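Local coordinates for choline binding protein PCPA (PDB 4CP6), which is a pneumococcal vaccine antigen that probably attaches to choline of the bacterial cell wall and carries a leucine-rich repeat region, at residues S187-L192 with T210-V215; P243-D248 with K267-K272; E181-L186 with S203-L208; I144-S149 with K165-S170. All blocks are in the same frame, centred on the assembly; numbering follows the deposited sequence.

Interaction 1: residues S187-L192 with T210-V215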
loop_
_atom_site.group_PDB
_atom_site.type_symbol
_atom_site.label_atom_id
_atom_site.label_comp_id
_atom_site.label_asym_id
_atom_site.label_seq_id
_atom_site.Cartn_x
_atom_site.Cartn_y
_atom_site.Cartn_z
ATOM N N SER A 187 4.515 4.819 -9.555
ATOM C CA SER A 187 4.594 6.226 -9.950
ATOM C C SER A 187 4.016 6.508 -11.323
ATOM O O SER A 187 3.847 7.689 -11.648
ATOM C CB SER A 187 6.061 6.668 -9.982
ATOM O OG SER A 187 6.695 6.479 -8.729
ATOM N N ASN A 188 3.736 5.480 -12.143
ATOM C CA ASN A 188 3.285 5.698 -13.512
ATOM C C ASN A 188 2.065 4.896 -13.904
ATOM O O ASN A 188 1.736 4.848 -15.098
ATOM C CB ASN A 188 4.446 5.423 -14.489
ATOM C CG ASN A 188 5.406 6.583 -14.522
ATOM O OD1 ASN A 188 6.473 6.553 -13.915
ATOM N ND2 ASN A 188 4.973 7.688 -15.094
ATOM N N LEU A 189 1.389 4.258 -12.926
ATOM C CA LEU A 189 0.207 3.444 -13.221
ATOM C C LEU A 189 -1.059 4.284 -12.998
ATOM O O LEU A 189 -1.399 4.617 -11.867
ATOM C CB LEU A 189 0.164 2.218 -12.301
ATOM C CG LEU A 189 -0.971 1.202 -12.630
ATOM C CD1 LEU A 189 -0.786 0.534 -14.010
ATOM C CD2 LEU A 189 -1.093 0.157 -11.547
ATOM N N GLU A 190 -1.741 4.647 -14.078
ATOM C CA GLU A 190 -2.878 5.548 -13.932
ATOM C C GLU A 190 -4.215 4.860 -13.727
ATOM O O GLU A 190 -5.170 5.494 -13.265
ATOM C CB GLU A 190 -2.965 6.502 -15.136
ATOM C CG GLU A 190 -1.697 7.340 -15.280
ATOM C CD GLU A 190 -1.777 8.521 -16.232
ATOM O OE1 GLU A 190 -2.032 8.302 -17.437
ATOM O OE2 GLU A 190 -1.522 9.660 -15.782
ATOM N N LYS A 191 -4.302 3.584 -14.058
ATOM C CA LYS A 191 -5.572 2.873 -13.893
ATOM C C LYS A 191 -5.324 1.412 -13.737
ATOM O O LYS A 191 -4.264 0.903 -14.142
ATOM C CB LYS A 191 -6.518 3.150 -15.087
ATOM C CG LYS A 191 -6.008 2.649 -16.442
ATOM C CD LYS A 191 -6.904 3.134 -17.591
ATOM C CE LYS A 191 -6.623 2.393 -18.886
ATOM N NZ LYS A 191 -7.317 3.030 -20.051
ATOM N N LEU A 192 -6.309 0.719 -13.153
ATOM C CA LEU A 192 -6.286 -0.715 -12.932
ATOM C C LEU A 192 -7.734 -1.178 -12.923
ATOM O O LEU A 192 -8.579 -0.459 -12.397
ATOM C CB LEU A 192 -5.618 -1.008 -11.547
ATOM C CG LEU A 192 -5.459 -2.458 -11.128
ATOM C CD1 LEU A 192 -4.413 -3.170 -11.993
ATOM C CD2 LEU A 192 -5.078 -2.555 -9.673
ATOM N N THR A 210 1.352 7.046 -6.286
ATOM C CA THR A 210 1.066 8.451 -6.551
ATOM C C THR A 210 0.429 8.715 -7.903
ATOM O O THR A 210 0.260 9.885 -8.259
ATOM C CB THR A 210 2.393 9.232 -6.486
ATOM O OG1 THR A 210 3.328 8.654 -7.408
ATOM C CG2 THR A 210 2.997 9.262 -5.081
ATOM N N SER A 211 0.079 7.663 -8.644
ATOM C CA SER A 211 -0.315 7.789 -10.036
ATOM C C SER A 211 -1.752 7.456 -10.405
ATOM O O SER A 211 -2.204 7.829 -11.503
ATOM C CB SER A 211 0.612 6.895 -10.851
ATOM O OG SER A 211 0.609 5.562 -10.346
ATOM N N LEU A 212 -2.457 6.704 -9.554
ATOM C CA LEU A 212 -3.787 6.221 -9.956
ATOM C C LEU A 212 -4.836 7.303 -10.043
ATOM O O LEU A 212 -4.971 8.106 -9.121
ATOM C CB LEU A 212 -4.265 5.105 -9.022
ATOM C CG LEU A 212 -3.499 3.794 -9.176
ATOM C CD1 LEU A 212 -3.647 2.917 -7.914
ATOM C CD2 LEU A 212 -3.978 3.022 -10.402
ATOM N N LYS A 213 -5.608 7.291 -11.150
ATOM C CA LYS A 213 -6.744 8.202 -11.302
ATOM C C LYS A 213 -8.053 7.464 -11.006
ATOM O O LYS A 213 -9.019 8.076 -10.551
ATOM C CB LYS A 213 -6.774 8.746 -12.744
ATOM C CG LYS A 213 -5.616 9.675 -13.045
ATOM C CD LYS A 213 -5.618 10.131 -14.516
ATOM C CE LYS A 213 -4.444 11.060 -14.755
ATOM N NZ LYS A 213 -4.394 11.529 -16.171
ATOM N N HIS A 214 -8.077 6.154 -11.270
ATOM C CA HIS A 214 -9.282 5.374 -11.035
ATOM C C HIS A 214 -8.936 3.902 -10.939
ATOM O O HIS A 214 -8.021 3.402 -11.603
ATOM C CB HIS A 214 -10.420 5.653 -12.081
ATOM C CG HIS A 214 -10.065 5.378 -13.508
ATOM N ND1 HIS A 214 -9.450 6.339 -14.301
ATOM C CD2 HIS A 214 -10.318 4.285 -14.269
ATOM C CE1 HIS A 214 -9.302 5.784 -15.499
ATOM N NE2 HIS A 214 -9.812 4.553 -15.534
ATOM N N VAL A 215 -9.629 3.229 -10.033
ATOM C CA VAL A 215 -9.540 1.775 -9.865
ATOM C C VAL A 215 -10.936 1.275 -10.239
ATOM O O VAL A 215 -11.914 1.642 -9.588
ATOM C CB VAL A 215 -9.127 1.343 -8.433
ATOM C CG1 VAL A 215 -9.154 -0.187 -8.320
ATOM C CG2 VAL A 215 -7.741 1.901 -8.063
HETATM O O HOH W 1 3.695 9.764 -9.850
HETATM O O HOH W 2 5.889 8.026 -6.694
HETATM O O HOH W 3 -1.376 9.959 -12.994
#
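Glu-190 and Lys-213 pair both by backbone and by side chain in a lateral contact between two successive turns of the chain, just where each runs into a short strand, 191-194 or 214-217. Lys-213 N donates to Glu-190 O over 2.8 Å at a nearly straight 175°. Beyond this bond the two side chains lie side by side, pointing the same way, and Glu-190 OE2 reaches Lys-213 NZ in a long salt bridge of 3.4 Å; water 3 also joins that carboxylate oxygen to Ser-211 O.

The inner side has the repeating leucines of a BspA-type leucine-rich repeat. Leu-189 and Leu-212 point the same way, with CG of the first 4.2 Å from CD2 of the second, and Leu-212 continues onto Phe-206 and Tyr-241. Ser-211 has OG between its backbone N and carbonyl carbon (chi1 54°), which brings the hydroxyl to Leu-189 O at 2.7 Å, 41° above the carbonyl plane.

Where the strands begin, Lys-191 CB sits over one face of the His-214 ring, displaced toward the rim and 3.9 Å from its centroid, a CH-pi contact. At the other end, waters 1 and 2 bridge Ser-187 O and OG respectively to Thr-210 OG1.

Interaction 2: residues P243-D248 with K267-K272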
loop_
_atom_site.group_PDB
_atom_site.type_symbol
_atom_site.label_atom_id
_atom_site.label_comp_id
_atom_site.label_asym_id
_atom_site.label_seq_id
_atom_site.Cartn_x
_atom_site.Cartn_y
_atom_site.Cartn_z
ATOM N N PRO A 243 -8.332 6.986 -5.241
ATOM C CA PRO A 243 -7.126 7.239 -6.056
ATOM C C PRO A 243 -6.485 8.587 -5.815
ATOM O O PRO A 243 -7.197 9.583 -5.800
ATOM C CB PRO A 243 -7.613 7.069 -7.494
ATOM C CG PRO A 243 -8.759 6.080 -7.349
ATOM C CD PRO A 243 -9.456 6.506 -6.060
ATOM N N SER A 244 -5.150 8.621 -5.631
ATOM C CA SER A 244 -4.476 9.863 -5.289
ATOM C C SER A 244 -4.659 10.934 -6.344
ATOM O O SER A 244 -4.601 12.135 -6.015
ATOM C CB SER A 244 -2.988 9.647 -5.019
ATOM O OG SER A 244 -2.258 9.310 -6.192
ATOM N N GLN A 245 -4.849 10.511 -7.626
ATOM C CA GLN A 245 -4.931 11.497 -8.722
ATOM C C GLN A 245 -6.353 11.741 -9.196
ATOM O O GLN A 245 -6.540 12.436 -10.204
ATOM C CB GLN A 245 -3.991 11.146 -9.898
ATOM C CG GLN A 245 -2.557 10.871 -9.478
ATOM C CD GLN A 245 -1.996 11.949 -8.587
ATOM O OE1 GLN A 245 -1.895 11.787 -7.348
ATOM N NE2 GLN A 245 -1.610 13.061 -9.186
ATOM N N LYS A 246 -7.353 11.242 -8.474
ATOM C CA LYS A 246 -8.775 11.530 -8.757
ATOM C C LYS A 246 -8.940 13.046 -8.471
ATOM O O LYS A 246 -8.595 13.515 -7.387
ATOM C CB LYS A 246 -9.660 10.652 -7.880
ATOM C CG LYS A 246 -11.128 11.046 -7.948
ATOM C CD LYS A 246 -12.002 10.019 -7.263
ATOM C CE LYS A 246 -13.409 10.502 -6.976
ATOM N NZ LYS A 246 -14.185 10.737 -8.204
ATOM N N ASN A 247 -9.366 13.826 -9.471
ATOM C CA ASN A 247 -9.227 15.276 -9.346
ATOM C C ASN A 247 -10.354 16.074 -8.672
ATOM O O ASN A 247 -10.212 17.298 -8.553
ATOM C CB ASN A 247 -8.920 15.868 -10.702
ATOM C CG ASN A 247 -10.082 15.981 -11.638
ATOM O OD1 ASN A 247 -11.194 15.504 -11.386
ATOM N ND2 ASN A 247 -9.855 16.705 -12.719
ATOM N N ASP A 248 -11.382 15.434 -8.146
ATOM C CA ASP A 248 -12.476 16.177 -7.527
ATOM C C ASP A 248 -12.038 17.055 -6.343
ATOM O O ASP A 248 -11.278 16.604 -5.485
ATOM C CB ASP A 248 -13.594 15.219 -7.117
ATOM C CG ASP A 248 -14.091 14.397 -8.279
ATOM O OD1 ASP A 248 -13.431 13.409 -8.618
ATOM O OD2 ASP A 248 -15.091 14.804 -8.911
ATOM N N LYS A 267 -1.297 10.089 -0.140
ATOM C CA LYS A 267 -0.712 10.840 -1.272
ATOM C C LYS A 267 -1.742 11.622 -2.065
ATOM O O LYS A 267 -1.446 12.033 -3.183
ATOM C CB LYS A 267 0.079 9.896 -2.217
ATOM C CG LYS A 267 1.239 9.126 -1.556
ATOM C CD LYS A 267 2.336 10.139 -1.153
ATOM C CE LYS A 267 3.548 9.583 -0.481
ATOM N NZ LYS A 267 4.435 10.718 -0.093
ATOM N N ASN A 268 -2.922 11.830 -1.522
ATOM C CA ASN A 268 -3.975 12.499 -2.257
ATOM C C ASN A 268 -3.522 13.872 -2.745
ATOM O O ASN A 268 -3.067 14.695 -1.948
ATOM C CB ASN A 268 -5.192 12.603 -1.383
ATOM C CG ASN A 268 -6.365 13.112 -2.161
ATOM O OD1 ASN A 268 -6.474 14.315 -2.395
ATOM N ND2 ASN A 268 -7.155 12.200 -2.719
ATOM N N SER A 269 -3.695 14.149 -4.050
ATOM C CA SER A 269 -3.198 15.374 -4.648
ATOM C C SER A 269 -4.224 16.485 -4.848
ATOM O O SER A 269 -3.803 17.641 -4.978
ATOM C CB SER A 269 -2.608 15.048 -6.023
ATOM O OG SER A 269 -1.517 14.139 -5.960
ATOM N N TYR A 270 -5.527 16.171 -4.906
ATOM C CA TYR A 270 -6.499 17.177 -5.335
ATOM C C TYR A 270 -7.625 17.470 -4.398
ATOM O O TYR A 270 -8.226 18.544 -4.498
ATOM C CB TYR A 270 -7.089 16.766 -6.702
ATOM C CG TYR A 270 -6.038 16.645 -7.775
ATOM C CD1 TYR A 270 -5.327 17.760 -8.215
ATOM C CD2 TYR A 270 -5.692 15.404 -8.306
ATOM C CE1 TYR A 270 -4.319 17.645 -9.167
ATOM C CE2 TYR A 270 -4.716 15.285 -9.291
ATOM C CZ TYR A 270 -4.028 16.407 -9.719
ATOM O OH TYR A 270 -3.040 16.283 -10.675
ATOM N N LEU A 271 -7.991 16.528 -3.519
ATOM C CA LEU A 271 -9.136 16.753 -2.660
ATOM C C LEU A 271 -8.925 17.892 -1.655
ATOM O O LEU A 271 -7.957 17.862 -0.900
ATOM C CB LEU A 271 -9.435 15.421 -1.934
ATOM C CG LEU A 271 -10.704 15.337 -1.135
ATOM C CD1 LEU A 271 -11.951 15.558 -2.021
ATOM C CD2 LEU A 271 -10.822 13.986 -0.453
ATOM N N LYS A 272 -9.873 18.847 -1.591
ATOM C CA LYS A 272 -9.805 19.963 -0.657
ATOM C C LYS A 272 -10.816 19.864 0.451
ATOM O O LYS A 272 -10.543 20.340 1.549
ATOM C CB LYS A 272 -10.043 21.308 -1.399
ATOM C CG LYS A 272 -8.985 21.632 -2.447
ATOM C CD LYS A 272 -9.260 23.001 -3.130
ATOM C CE LYS A 272 -8.051 23.389 -3.952
ATOM N NZ LYS A 272 -8.197 24.732 -4.598
HETATM O O HOH W 4 0.274 11.495 -5.324
HETATM O O HOH W 5 -6.892 13.528 -5.371
#
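Ser-244 and Ser-269 form the close-packed end of this loop-to-loop contact: Ser-269 N donates to Ser-244 O at 3.0 Å, in the carbonyl plane and with 162° at the hydrogen. Next to it Ser-244 CB presses on Lys-267 O at 3.4 Å. Segment 243-248 begins with a type I beta turn, Pro-243 to Lys-246, and segment 267-272 belongs to a BspA-type leucine-rich repeat region, so the contact joins the turn after strand 238-241 to the following repeat coil.

The second loop is braced from within. Asn-268 CG is anti to its backbone N (chi1 -172°), and OD1 accepts from Leu-271 N at 2.9 Å, an Asx motif. Water 5 bridges the loops: it accepts from Tyr-270 N and lies 2.8 Å from Ser-244 O and 2.6 Å from Lys-246 O.

The Tyr-270 ring is broadly but not specifically contacted, with Asn-247 CB over one face, 4.0 Å from CD2, and Lys-246 O near the ring plane at its edge, 3.6 Å from the same CD2. The solvent side, with exposed Asn-247 and the Asp-248 side chain 5.4 Å from the other segment, is looser. Charged groups turn to other partners: Lys-246 NZ forms a salt bridge with Asp-248 OD1 inside its own segment and a bond to Asp-228 O, while Lys-267 NZ pairs with Asp-290.

The one hydrogen bond assigned directly between the loops is thus backbone to backbone, supplemented by water 5; the contact is not built on a salt bridge between the segments.

Interaction 3: residues E181-L186 with S203-L208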
loop_
_atom_site.group_PDB
_atom_site.type_symbol
_atom_site.label_atom_id
_atom_site.label_comp_id
_atom_site.label_asym_id
_atom_site.label_seq_id
_atom_site.Cartn_x
_atom_site.Cartn_y
_atom_site.Cartn_z
ATOM N N GLU A 181 0.167 -4.785 -0.166
ATOM C CA GLU A 181 1.112 -3.902 -0.861
ATOM C C GLU A 181 1.540 -4.386 -2.234
ATOM O O GLU A 181 2.580 -3.933 -2.732
ATOM C CB GLU A 181 2.352 -3.629 0.022
ATOM C CG GLU A 181 1.942 -2.973 1.340
ATOM C CD GLU A 181 3.031 -2.405 2.217
ATOM O OE1 GLU A 181 4.145 -2.197 1.699
ATOM O OE2 GLU A 181 2.726 -2.028 3.372
ATOM N N ALA A 182 0.715 -5.198 -2.904
ATOM C CA ALA A 182 1.144 -5.698 -4.227
ATOM C C ALA A 182 1.378 -4.589 -5.240
ATOM O O ALA A 182 2.209 -4.762 -6.139
ATOM C CB ALA A 182 0.155 -6.700 -4.770
ATOM N N PHE A 183 0.629 -3.477 -5.110
ATOM C CA PHE A 183 0.704 -2.362 -6.062
ATOM C C PHE A 183 1.134 -1.091 -5.357
ATOM O O PHE A 183 0.649 0.005 -5.682
ATOM C CB PHE A 183 -0.677 -2.170 -6.742
ATOM C CG PHE A 183 -1.231 -3.409 -7.414
ATOM C CD1 PHE A 183 -0.439 -4.173 -8.266
ATOM C CD2 PHE A 183 -2.549 -3.805 -7.201
ATOM C CE1 PHE A 183 -0.944 -5.351 -8.849
ATOM C CE2 PHE A 183 -3.062 -4.950 -7.831
ATOM C CZ PHE A 183 -2.254 -5.717 -8.629
ATOM N N ALA A 184 2.067 -1.243 -4.401
ATOM C CA ALA A 184 2.567 -0.133 -3.600
ATOM C C ALA A 184 3.757 0.561 -4.283
ATOM O O ALA A 184 4.449 -0.027 -5.131
ATOM C CB ALA A 184 3.004 -0.673 -2.245
ATOM N N ASN A 185 3.995 1.829 -3.904
ATOM C CA ASN A 185 5.160 2.603 -4.380
ATOM C C ASN A 185 5.237 2.732 -5.883
ATOM O O ASN A 185 6.360 2.743 -6.447
ATOM C CB ASN A 185 6.489 2.006 -3.836
ATOM C CG ASN A 185 6.477 1.906 -2.339
ATOM O OD1 ASN A 185 6.601 2.922 -1.650
ATOM N ND2 ASN A 185 6.262 0.686 -1.816
ATOM N N LEU A 186 4.072 2.827 -6.546
ATOM C CA LEU A 186 4.064 2.998 -7.988
ATOM C C LEU A 186 3.982 4.464 -8.374
ATOM O O LEU A 186 3.401 5.260 -7.644
ATOM C CB LEU A 186 2.928 2.234 -8.643
ATOM C CG LEU A 186 2.849 0.722 -8.326
ATOM C CD1 LEU A 186 1.624 0.055 -9.012
ATOM C CD2 LEU A 186 4.133 -0.031 -8.662
ATOM N N SER A 203 -4.037 -5.721 2.769
ATOM C CA SER A 203 -4.032 -4.320 3.211
ATOM C C SER A 203 -2.977 -3.491 2.480
ATOM O O SER A 203 -1.997 -4.009 1.918
ATOM C CB SER A 203 -3.789 -4.239 4.714
ATOM O OG SER A 203 -2.533 -4.828 4.968
ATOM N N ASN A 204 -3.190 -2.159 2.474
ATOM C CA ASN A 204 -2.242 -1.182 1.926
ATOM C C ASN A 204 -1.850 -1.520 0.517
ATOM O O ASN A 204 -0.690 -1.375 0.129
ATOM C CB ASN A 204 -1.011 -1.086 2.840
ATOM C CG ASN A 204 -1.421 -0.761 4.242
ATOM O OD1 ASN A 204 -2.522 -0.217 4.442
ATOM N ND2 ASN A 204 -0.542 -1.028 5.177
ATOM N N LEU A 205 -2.840 -1.953 -0.271
ATOM C CA LEU A 205 -2.578 -2.438 -1.616
ATOM C C LEU A 205 -1.851 -1.446 -2.488
ATOM O O LEU A 205 -1.045 -1.856 -3.328
ATOM C CB LEU A 205 -3.911 -2.842 -2.267
ATOM C CG LEU A 205 -3.868 -3.511 -3.606
ATOM C CD1 LEU A 205 -3.007 -4.774 -3.594
ATOM C CD2 LEU A 205 -5.274 -3.899 -4.052
ATOM N N PHE A 206 -2.162 -0.157 -2.294
ATOM C CA PHE A 206 -1.607 0.917 -3.097
ATOM C C PHE A 206 -0.723 1.848 -2.254
ATOM O O PHE A 206 -0.545 3.010 -2.617
ATOM C CB PHE A 206 -2.760 1.701 -3.727
ATOM C CG PHE A 206 -3.664 0.814 -4.555
ATOM C CD1 PHE A 206 -3.251 0.338 -5.789
ATOM C CD2 PHE A 206 -4.944 0.488 -4.118
ATOM C CE1 PHE A 206 -4.083 -0.488 -6.557
ATOM C CE2 PHE A 206 -5.779 -0.337 -4.893
ATOM C CZ PHE A 206 -5.345 -0.791 -6.119
ATOM N N ARG A 207 -0.163 1.358 -1.142
ATOM C CA ARG A 207 0.602 2.205 -0.231
ATOM C C ARG A 207 1.635 3.045 -0.964
ATOM O O ARG A 207 2.438 2.499 -1.690
ATOM C CB ARG A 207 1.277 1.337 0.833
ATOM C CG ARG A 207 2.153 2.143 1.807
ATOM C CD ARG A 207 2.814 1.263 2.877
ATOM N NE ARG A 207 3.736 2.064 3.694
ATOM C CZ ARG A 207 4.995 2.364 3.379
ATOM N NH1 ARG A 207 5.531 1.915 2.256
ATOM N NH2 ARG A 207 5.718 3.135 4.175
ATOM N N LEU A 208 1.628 4.374 -0.752
ATOM C CA LEU A 208 2.597 5.325 -1.319
ATOM C C LEU A 208 2.554 5.435 -2.834
ATOM O O LEU A 208 3.372 6.163 -3.417
ATOM C CB LEU A 208 4.028 5.028 -0.833
ATOM C CG LEU A 208 4.337 5.098 0.685
ATOM C CD1 LEU A 208 5.844 5.162 0.930
ATOM C CD2 LEU A 208 3.699 6.250 1.384
HETATM O O HOH W 6 5.686 -0.316 0.836
HETATM O O HOH W 7 8.117 2.665 0.692
HETATM O O HOH W 8 5.330 5.973 -5.203
#
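Glu-181 and Asn-204 begin equivalent loops in neighbouring coils of the BspA-type leucine-rich repeat, each opening a type I beta turn (Glu-181 to Ala-184, Asn-204 to Arg-207). Three backbone bonds join the loops: Glu-181 N to Ser-203 O, Phe-183 N to Leu-205 O and Asn-185 N to Arg-207 O. The last is the shortest at 2.8 Å, and in all three the donor lies nearly along the C=O axis.

The Glu-181 side chain runs alongside Asn-204 and Arg-207. Its CB lies near Asn-204 O; CG, anti to the carbonyl carbon (chi1 -59°), comes closer to that oxygen, at 3.3 Å, while also meeting Asn-204 CB. CD then packs beside Arg-207 CD at 3.7 Å. At the tip OE2 touches Arg-207 CD at 3.3 Å; it is 4.2 Å from Arg-207 NE but well out of the guanidinium plane, a proximity of charges only. Arg-207 NE is instead bonded to Tyr-263 OH.

Inside, Phe-183 and Phe-206 point the same way. Their planes differ by 26°, yet the centroids are 6.0 Å apart and the rings barely overlap, so contact is made by Phe-183 CB and CD2 against the CD1-CE1 side of Phe-206. Both rings touch Leu-192, and Phe-206 stacks further on Tyr-241.

Glu-181 OE1 receives a bond of 2.6 Å from water 6, which accepts from Asn-185 ND2, itself also bonded to Ser-159 OG, and weakly from Arg-207 NH1.

Interaction 4: residues I144-S149 with K165-S170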
loop_
_atom_site.group_PDB
_atom_site.type_symbol
_atom_site.label_atom_id
_atom_site.label_comp_id
_atom_site.label_asym_id
_atom_site.label_seq_id
_atom_site.Cartn_x
_atom_site.Cartn_y
_atom_site.Cartn_z
ATOM N N ILE A 144 2.587 -5.265 -18.607
ATOM C CA ILE A 144 2.408 -6.698 -18.428
ATOM C C ILE A 144 0.930 -7.020 -18.486
ATOM O O ILE A 144 0.103 -6.283 -17.924
ATOM C CB ILE A 144 3.066 -7.230 -17.101
ATOM C CG1 ILE A 144 3.167 -8.784 -17.069
ATOM C CG2 ILE A 144 2.315 -6.695 -15.841
ATOM C CD1 ILE A 144 3.980 -9.363 -15.882
ATOM N N GLU A 145 0.596 -8.111 -19.170
ATOM C CA GLU A 145 -0.761 -8.625 -19.231
ATOM C C GLU A 145 -0.706 -9.989 -18.558
ATOM O O GLU A 145 -0.050 -10.915 -19.076
ATOM C CB GLU A 145 -1.237 -8.772 -20.675
ATOM C CG GLU A 145 -2.660 -9.302 -20.749
ATOM C CD GLU A 145 -3.315 -9.315 -22.121
ATOM O OE1 GLU A 145 -2.868 -8.568 -23.023
ATOM O OE2 GLU A 145 -4.339 -10.016 -22.265
ATOM N N LEU A 146 -1.336 -10.115 -17.363
ATOM C CA LEU A 146 -1.274 -11.346 -16.588
ATOM C C LEU A 146 -2.227 -12.375 -17.127
ATOM O O LEU A 146 -3.352 -12.013 -17.508
ATOM C CB LEU A 146 -1.461 -11.058 -15.093
ATOM C CG LEU A 146 -0.322 -10.197 -14.523
ATOM C CD1 LEU A 146 -0.643 -9.689 -13.133
ATOM C CD2 LEU A 146 1.001 -10.970 -14.485
ATOM N N PRO A 147 -1.815 -13.644 -17.220
ATOM C CA PRO A 147 -2.658 -14.647 -17.898
ATOM C C PRO A 147 -3.867 -15.039 -17.083
ATOM O O PRO A 147 -3.882 -14.865 -15.864
ATOM C CB PRO A 147 -1.713 -15.834 -18.081
ATOM C CG PRO A 147 -0.728 -15.707 -16.935
ATOM C CD PRO A 147 -0.507 -14.207 -16.829
ATOM N N ALA A 148 -4.855 -15.632 -17.757
ATOM C CA ALA A 148 -6.092 -16.055 -17.128
ATOM C C ALA A 148 -5.913 -17.092 -16.026
ATOM O O ALA A 148 -6.683 -17.138 -15.070
ATOM C CB ALA A 148 -7.034 -16.608 -18.197
ATOM N N SER A 149 -4.868 -17.944 -16.139
ATOM C CA SER A 149 -4.602 -18.981 -15.165
ATOM C C SER A 149 -4.188 -18.414 -13.802
ATOM O O SER A 149 -4.261 -19.138 -12.830
ATOM C CB SER A 149 -3.458 -19.851 -15.679
ATOM O OG SER A 149 -2.353 -19.062 -16.079
ATOM N N LYS A 165 3.334 1.174 -16.346
ATOM C CA LYS A 165 2.292 2.051 -16.855
ATOM C C LYS A 165 1.029 1.300 -17.261
ATOM O O LYS A 165 -0.034 1.911 -17.315
ATOM C CB LYS A 165 2.791 2.993 -17.983
ATOM C CG LYS A 165 3.200 2.348 -19.297
ATOM C CD LYS A 165 3.240 3.404 -20.407
ATOM C CE LYS A 165 3.212 2.802 -21.793
ATOM N NZ LYS A 165 3.090 3.849 -22.848
ATOM N N LYS A 166 1.127 0.016 -17.562
ATOM C CA LYS A 166 -0.044 -0.766 -17.941
ATOM C C LYS A 166 0.025 -2.123 -17.289
ATOM O O LYS A 166 1.002 -2.839 -17.484
ATOM C CB LYS A 166 -0.176 -0.864 -19.474
ATOM C CG LYS A 166 -1.500 -1.487 -19.927
ATOM C CD LYS A 166 -1.652 -1.386 -21.443
ATOM C CE LYS A 166 -2.668 -2.364 -21.974
ATOM N NZ LYS A 166 -2.859 -2.200 -23.439
ATOM N N LEU A 167 -0.989 -2.473 -16.504
ATOM C CA LEU A 167 -1.056 -3.769 -15.851
ATOM C C LEU A 167 -2.462 -4.231 -16.077
ATOM O O LEU A 167 -3.396 -3.604 -15.568
ATOM C CB LEU A 167 -0.720 -3.712 -14.348
ATOM C CG LEU A 167 -0.498 -5.155 -13.740
ATOM C CD1 LEU A 167 0.680 -5.218 -12.802
ATOM C CD2 LEU A 167 -1.732 -5.675 -13.050
ATOM N N THR A 168 -2.628 -5.282 -16.878
ATOM C CA THR A 168 -3.953 -5.792 -17.215
ATOM C C THR A 168 -4.014 -7.292 -16.982
ATOM O O THR A 168 -2.992 -7.942 -16.744
ATOM C CB THR A 168 -4.289 -5.500 -18.675
ATOM O OG1 THR A 168 -3.300 -6.113 -19.506
ATOM C CG2 THR A 168 -4.371 -4.008 -18.988
ATOM N N PHE A 169 -5.229 -7.837 -17.033
ATOM C CA PHE A 169 -5.503 -9.244 -16.792
ATOM C C PHE A 169 -6.254 -9.770 -17.972
ATOM O O PHE A 169 -7.254 -9.168 -18.388
ATOM C CB PHE A 169 -6.338 -9.414 -15.498
ATOM C CG PHE A 169 -5.732 -8.723 -14.298
ATOM C CD1 PHE A 169 -4.738 -9.344 -13.541
ATOM C CD2 PHE A 169 -6.107 -7.434 -13.962
ATOM C CE1 PHE A 169 -4.157 -8.679 -12.451
ATOM C CE2 PHE A 169 -5.526 -6.774 -12.876
ATOM C CZ PHE A 169 -4.566 -7.409 -12.125
ATOM N N SER A 170 -5.752 -10.859 -18.558
ATOM C CA SER A 170 -6.381 -11.509 -19.704
ATOM C C SER A 170 -7.842 -11.868 -19.395
ATOM O O SER A 170 -8.239 -11.996 -18.217
ATOM C CB SER A 170 -5.599 -12.754 -20.073
ATOM O OG SER A 170 -4.311 -12.367 -20.532
HETATM O O HOH W 9 -1.013 -4.754 -20.101
HETATM O O HOH W 10 -4.191 -6.290 -22.046
HETATM O O HOH W 11 -6.194 -12.772 -16.398
#
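Strands 144-146 and 166-169 run parallel, the axes of these short segments 4.5 Å apart at closest approach and inclined by 18°, with Ile-144, Glu-145 and Leu-146 paired to Leu-167, Thr-168 and Phe-169. They are adjacent rungs in the parallel sheet of a BspA-type leucine-rich repeat solenoid, 166-169 being its outermost strand on this side within the chain. The bonds alternate as parallel strands require: Ile-144 N to Lys-166 O, Thr-168 N to Ile-144 O, Leu-146 N to Thr-168 O, and Ser-170 N to Leu-146 O, the last at 2.9 Å and practically straight (179°).

On the face carrying Ile-144, Leu-146, Leu-167 and Phe-169 the side chains stack rung on rung. Ile-144 CG2 meets Leu-167 CD1 at 3.8 Å, and Leu-146 CD1 reaches Phe-169 CE1 at 3.7 Å, the paired side chains pointing the same way in both cases. Ile-144 extends the row to Ile-120 and Phe-122, while Leu-167 and Phe-169 pass it on to Leu-192.

The Glu-145 and Thr-168 face is polar. Glu-145 CG is anti to the backbone N (chi1 -180°) and lies 3.5 Å from Thr-168 OG1; the extended chain continues to Ser-170, whose OG is 2.9 Å from Glu-145 OE2 and 3.2 Å from Leu-146 O. The single hydroxyl proton could serve either acceptor. Water 10 bridges the Glu-145 and Thr-168 side chains, 2.7 Å from Thr-168 OG1 and donating a weak bond to Glu-145 OE1.

From the N terminus, interaction 4 comes first, its two parallel strands closing a loop before the others open. Interactions 3 and 1 then cross: 181-186 and 187-192 are followed by 203-208 and 210-215, so two consecutive coils are tied once at their turns and again on the way into their strands. Leu-192 joins three contacts, packing on Phe-183 and Phe-206 of interaction 3 and on Leu-167 and Phe-169 of interaction 4. Interaction 2 follows in series and continues the stack toward the C terminus, through a probable backbone hydrogen bond between Gln-245 N and Leu-212 O and through Lys-267 against Leu-208. Interactions 2 and 4 do not touch, their nearest atoms about 12 Å apart.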